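Putative xylanase (Bacteroides fragilis, PDB 2P1G) is of unknown function but belongs to the N-acetylmuramoyl-L-alanine amidase-like family and may act as a hydrolase on glycosyl bonds. Local coordinates at residues S87-H90 and D94-N97; L204-S209 and K213-K218. One frame throughout, in Å; residues are numbered along the deposited sequence.

Contact 1: residues S87-H90 and D94-N97; sequences SRLH and DWIN
Leu89 and Trp95 bring their CA atoms to 5.2 Å of each other where the loop 87-90 runs past the early part of helix 92-101, with just three residues between the two segments. The backbone of Leu89 is also hydrogen-bonded to that of Arg76, at the end of helix 65-76, and its side chain points toward helix 92-101. Its methyl and its CB meet different partners. CD2 sits squarely over one face of the Asp94 carboxylate, 3.5 Å from Asp94 CG and almost as near to both oxygens, and the two side chains cross at about a right angle. CB meets the indole at its edge, near the ring plane, 4.1 Å from Trp95 CD1.

Asp94 thus turns a flat face to a methyl group, while OD2 has polar partners: it is gripped by Arg78 in a salt bridge and takes a hydrogen bond from a water 2.7 Å away; the same water weakly accepts from His90 N at 3.3 Å, linking loop to helix. Trp95 has CG anti to its backbone N (chi1 -173°), which carries the indole past Leu89 to Glu48, where NE1 donates a hydrogen bond, with Ile75 and Leu105 packing around it. This is a loop-to-helix packing contact, in which a leucine just ahead of a helix folds back onto its early residues.

Contact 2: residues L204-S209 and K213-K218; sequences LLHASS and KVVVGK
His206 and Val215 form a hydrogen-bonded pair at the middle of this antiparallel hairpin, with His206 N to Val215 O at 3.0 Å and Val215 N to His206 O at 2.9 Å. Further along, Ser208 N donates to Lys213 O, while the return bond from Lys213 N is weak. In the other direction Gly217 N reaches Leu204 O at 2.8 Å, nearly straight (170° at the hydrogen). Between these rungs Leu205 faces Val216, and Ala207 faces Val214, as non-hydrogen-bonded pairs.

On the face bearing His206, the imidazole lies alongside Val215 and points the same way, its CE1 3.7 Å from Val215 CG2; Gly217 CA comes to the ring edge. With CG between the backbone N and the carbonyl carbon (chi1 70°), the ring stands over the backbone and leans toward Val215; its twist about CB-CG (chi2 -62°) turns ND1 to Leu204 O, 3.2 Å away. That donor stands well above the carbonyl plane, while Gly217 N comes in from the opposite face.

Across the sheet, Leu205 CD1 slots between Val214 CG1, 3.8 Å away, and Val216 CG2, 4.0 Å away. Ala207 CB touches Val214 CG2 beside them. Phe46 of helix 43-54 packs on Leu205, Ala207 and Val214, and Leu14 on Leu205 and Val216. On the polar side, His191 of the adjoining strand meets the His206 ring almost perpendicularly, and Ser208 OG bonds Glu211 N in the turn.

The hairpin is thus two-faced, greasy toward the helices and polar around the histidines. Leu204 O accepts from both Gly217 N and His206 ND1, so one carbonyl ties the strand pairing to the imidazole; the bent ND1 bond, with Val215 CG2 alongside, probably helps to set the ring's rotation.

How the contacts relate
Contact 1 and contact 2 lie on opposite sides of the chain's centre, their own centres 22 Å apart and their nearest atoms about 12 Å apart, so they do not touch. Helix 43-54 spans the gap: its Glu48 accepts from Trp95 of contact 1, and its Phe46 packs against the inner residues of contact 2. The sheet gives a second route, since Ile96 rests on strand 231-238, which connects through strands 177-182 and 189-198 to strand 201-208. No ligand marks an active site. In papain-like enzymes, the clan of this family, a helix packed on the sheet carries the nucleophile at its start; helix 43-54 may correspond to it.

Contact 1: residues S87-H90 and D94-N97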
loop_
_atom_site.group_PDB
_atom_site.type_symbol
_atom_site.label_atom_id
_atom_site.label_comp_id
_atom_site.label_asym_id
_atom_site.label_seq_id
_atom_site.Cartn_x
_atom_site.Cartn_y
_atom_site.Cartn_z
ATOM N N SER A 87 -1.061 1.878 16.200
ATOM C CA SER A 87 -2.409 1.889 15.608
ATOM C C SER A 87 -2.378 2.191 14.113
ATOM O O SER A 87 -3.375 2.006 13.403
ATOM C CB SER A 87 -3.310 2.895 16.327
ATOM O OG SER A 87 -2.878 4.228 16.061
ATOM N N ARG A 88 -1.252 2.707 13.633
ATOM C CA ARG A 88 -1.117 2.992 12.210
ATOM C C ARG A 88 -0.821 1.677 11.500
ATOM O O ARG A 88 -0.109 0.823 12.026
ATOM C CB ARG A 88 0.029 3.970 11.983
ATOM C CG ARG A 88 -0.201 4.996 10.891
ATOM C CD ARG A 88 0.713 6.214 11.187
ATOM N NE ARG A 88 1.931 5.940 10.500
ATOM C CZ ARG A 88 3.165 6.245 10.845
ATOM N NH1 ARG A 88 3.504 6.913 11.966
ATOM N NH2 ARG A 88 4.070 5.844 9.997
ATOM N N LEU A 89 -1.361 1.509 10.298
ATOM C CA LEU A 89 -1.246 0.233 9.624
ATOM C C LEU A 89 0.047 0.192 8.815
ATOM O O LEU A 89 0.102 0.689 7.672
ATOM C CB LEU A 89 -2.466 0.003 8.729
ATOM C CG LEU A 89 -3.756 -0.215 9.518
ATOM C CD1 LEU A 89 -4.946 0.245 8.698
ATOM C CD2 LEU A 89 -3.898 -1.674 9.960
ATOM N N HIS A 90 1.086 -0.368 9.422
ATOM C CA HIS A 90 2.426 -0.401 8.816
ATOM C C HIS A 90 2.629 -1.539 7.836
ATOM O O HIS A 90 3.264 -1.353 6.802
ATOM C CB HIS A 90 3.468 -0.509 9.927
ATOM C CG HIS A 90 3.371 0.600 10.926
ATOM N ND1 HIS A 90 3.671 1.906 10.602
ATOM C CD2 HIS A 90 3.000 0.606 12.228
ATOM C CE1 HIS A 90 3.485 2.668 11.663
ATOM N NE2 HIS A 90 3.065 1.906 12.657
ATOM N N ASP A 94 -1.930 -5.905 6.472
ATOM C CA ASP A 94 -2.816 -5.445 7.520
ATOM C C ASP A 94 -3.668 -4.257 7.002
ATOM O O ASP A 94 -4.880 -4.193 7.236
ATOM C CB ASP A 94 -1.928 -4.993 8.671
ATOM C CG ASP A 94 -2.630 -4.988 10.001
ATOM O OD1 ASP A 94 -3.798 -5.438 10.129
ATOM O OD2 ASP A 94 -1.973 -4.513 10.956
ATOM N N TRP A 95 -2.997 -3.337 6.316
ATOM C CA TRP A 95 -3.620 -2.193 5.655
ATOM C C TRP A 95 -4.719 -2.660 4.695
ATOM O O TRP A 95 -5.850 -2.127 4.690
ATOM C CB TRP A 95 -2.546 -1.413 4.914
ATOM C CG TRP A 95 -2.949 -0.103 4.302
ATOM C CD1 TRP A 95 -2.803 1.128 4.851
ATOM C CD2 TRP A 95 -3.523 0.098 3.001
ATOM N NE1 TRP A 95 -3.273 2.098 3.987
ATOM C CE2 TRP A 95 -3.708 1.489 2.838
ATOM C CE3 TRP A 95 -3.888 -0.763 1.954
ATOM C CZ2 TRP A 95 -4.254 2.042 1.671
ATOM C CZ3 TRP A 95 -4.429 -0.216 0.801
ATOM C CH2 TRP A 95 -4.602 1.172 0.663
ATOM N N ILE A 96 -4.375 -3.637 3.871
ATOM C CA ILE A 96 -5.370 -4.210 2.939
ATOM C C ILE A 96 -6.551 -4.839 3.712
ATOM O O ILE A 96 -7.710 -4.580 3.395
ATOM C CB ILE A 96 -4.731 -5.249 1.988
ATOM C CG1 ILE A 96 -3.774 -4.570 1.023
ATOM C CG2 ILE A 96 -5.826 -6.009 1.226
ATOM C CD1 ILE A 96 -2.849 -5.529 0.283
ATOM N N ASN A 97 -6.262 -5.640 4.736
ATOM C CA ASN A 97 -7.326 -6.269 5.536
ATOM C C ASN A 97 -8.266 -5.211 6.133
ATOM O O ASN A 97 -9.477 -5.395 6.156
ATOM C CB ASN A 97 -6.721 -7.098 6.669
ATOM C CG ASN A 97 -7.765 -7.842 7.462
ATOM O OD1 ASN A 97 -8.500 -8.686 6.921
ATOM N ND2 ASN A 97 -7.863 -7.521 8.749
HETATM O O HOH W 1 0.473 -3.299 10.713
#

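Contact 2: residues L204-S209 and K213-K218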
loop_
_atom_site.group_PDB
_atom_site.type_symbol
_atom_site.label_atom_id
_atom_site.label_comp_id
_atom_site.label_asym_id
_atom_site.label_seq_id
_atom_site.Cartn_x
_atom_site.Cartn_y
_atom_site.Cartn_z
ATOM N N LEU A 204 2.387 1.076 -13.840
ATOM C CA LEU A 204 2.135 1.430 -12.453
ATOM C C LEU A 204 2.381 2.903 -12.232
ATOM O O LEU A 204 3.459 3.420 -12.550
ATOM C CB LEU A 204 3.059 0.622 -11.527
ATOM C CG LEU A 204 2.611 0.568 -10.064
ATOM C CD1 LEU A 204 1.389 -0.339 -9.884
ATOM C CD2 LEU A 204 3.786 0.055 -9.231
ATOM N N LEU A 205 1.363 3.574 -11.699
ATOM C CA LEU A 205 1.483 4.920 -11.211
ATOM C C LEU A 205 1.863 4.796 -9.727
ATOM O O LEU A 205 1.121 4.198 -8.953
ATOM C CB LEU A 205 0.132 5.644 -11.386
ATOM C CG LEU A 205 -0.046 7.004 -10.683
ATOM C CD1 LEU A 205 0.956 8.083 -11.164
ATOM C CD2 LEU A 205 -1.493 7.478 -10.836
ATOM N N HIS A 206 3.020 5.330 -9.334
ATOM C CA HIS A 206 3.540 5.036 -8.014
ATOM C C HIS A 206 4.535 6.082 -7.549
ATOM O O HIS A 206 5.084 6.829 -8.368
ATOM C CB HIS A 206 4.169 3.627 -7.997
ATOM C CG HIS A 206 5.453 3.507 -8.775
ATOM N ND1 HIS A 206 5.537 3.735 -10.135
ATOM C CD2 HIS A 206 6.696 3.147 -8.383
ATOM C CE1 HIS A 206 6.778 3.531 -10.541
ATOM N NE2 HIS A 206 7.499 3.163 -9.498
ATOM N N ALA A 207 4.733 6.162 -6.233
ATOM C CA ALA A 207 5.760 7.026 -5.697
ATOM C C ALA A 207 7.044 6.222 -5.692
ATOM O O ALA A 207 7.143 5.216 -5.004
ATOM C CB ALA A 207 5.398 7.504 -4.298
ATOM N N SER A 208 8.008 6.687 -6.483
ATOM C CA SER A 208 9.264 5.978 -6.745
ATOM C C SER A 208 10.429 6.630 -5.991
ATOM O O SER A 208 10.704 7.807 -6.191
ATOM C CB SER A 208 9.556 6.034 -8.258
ATOM O OG SER A 208 10.842 5.508 -8.570
ATOM N N SER A 209 11.109 5.867 -5.134
ATOM C CA SER A 209 12.316 6.364 -4.497
ATOM C C SER A 209 13.444 6.416 -5.539
ATOM O O SER A 209 14.347 7.243 -5.436
ATOM C CB SER A 209 12.714 5.491 -3.305
ATOM O OG SER A 209 12.952 4.160 -3.734
ATOM N N LYS A 213 10.174 10.755 -7.126
ATOM C CA LYS A 213 8.887 11.425 -7.261
ATOM C C LYS A 213 7.811 10.451 -7.729
ATOM O O LYS A 213 8.122 9.319 -8.123
ATOM C CB LYS A 213 8.981 12.588 -8.258
ATOM C CG LYS A 213 9.282 12.138 -9.689
ATOM C CD LYS A 213 9.841 13.307 -10.506
ATOM C CE LYS A 213 10.076 12.905 -11.957
ATOM N NZ LYS A 213 10.642 14.052 -12.762
ATOM N N VAL A 214 6.559 10.909 -7.689
ATOM C CA VAL A 214 5.415 10.141 -8.234
ATOM C C VAL A 214 5.515 10.142 -9.754
ATOM O O VAL A 214 5.619 11.207 -10.365
ATOM C CB VAL A 214 4.047 10.733 -7.823
ATOM C CG1 VAL A 214 2.877 9.977 -8.518
ATOM C CG2 VAL A 214 3.879 10.684 -6.307
ATOM N N VAL A 215 5.493 8.947 -10.352
ATOM C CA VAL A 215 5.605 8.803 -11.816
ATOM C C VAL A 215 4.669 7.726 -12.357
ATOM O O VAL A 215 4.270 6.812 -11.639
ATOM C CB VAL A 215 7.056 8.390 -12.238
ATOM C CG1 VAL A 215 8.070 9.434 -11.791
ATOM C CG2 VAL A 215 7.412 7.010 -11.678
ATOM N N VAL A 216 4.327 7.843 -13.639
ATOM C CA VAL A 216 3.802 6.700 -14.378
ATOM C C VAL A 216 5.064 5.945 -14.827
ATOM O O VAL A 216 5.893 6.489 -15.591
ATOM C CB VAL A 216 2.949 7.159 -15.570
ATOM C CG1 VAL A 216 2.478 5.969 -16.417
ATOM C CG2 VAL A 216 1.737 7.964 -15.077
ATOM N N GLY A 217 5.240 4.728 -14.330
ATOM C CA GLY A 217 6.441 3.936 -14.620
ATOM C C GLY A 217 6.629 3.759 -16.111
ATOM O O GLY A 217 5.646 3.602 -16.846
ATOM N N LYS A 218 7.884 3.837 -16.559
ATOM C CA LYS A 218 8.230 3.645 -17.977
ATOM C C LYS A 218 8.175 2.180 -18.412
ATOM O O LYS A 218 7.947 1.867 -19.589
ATOM C CB LYS A 218 9.632 4.189 -18.269
ATOM C CG LYS A 218 9.778 5.712 -18.107
ATOM C CD LYS A 218 11.052 6.225 -18.810
ATOM C CE LYS A 218 12.332 5.852 -18.047
ATOM N NZ LYS A 218 12.776 6.927 -17.105
#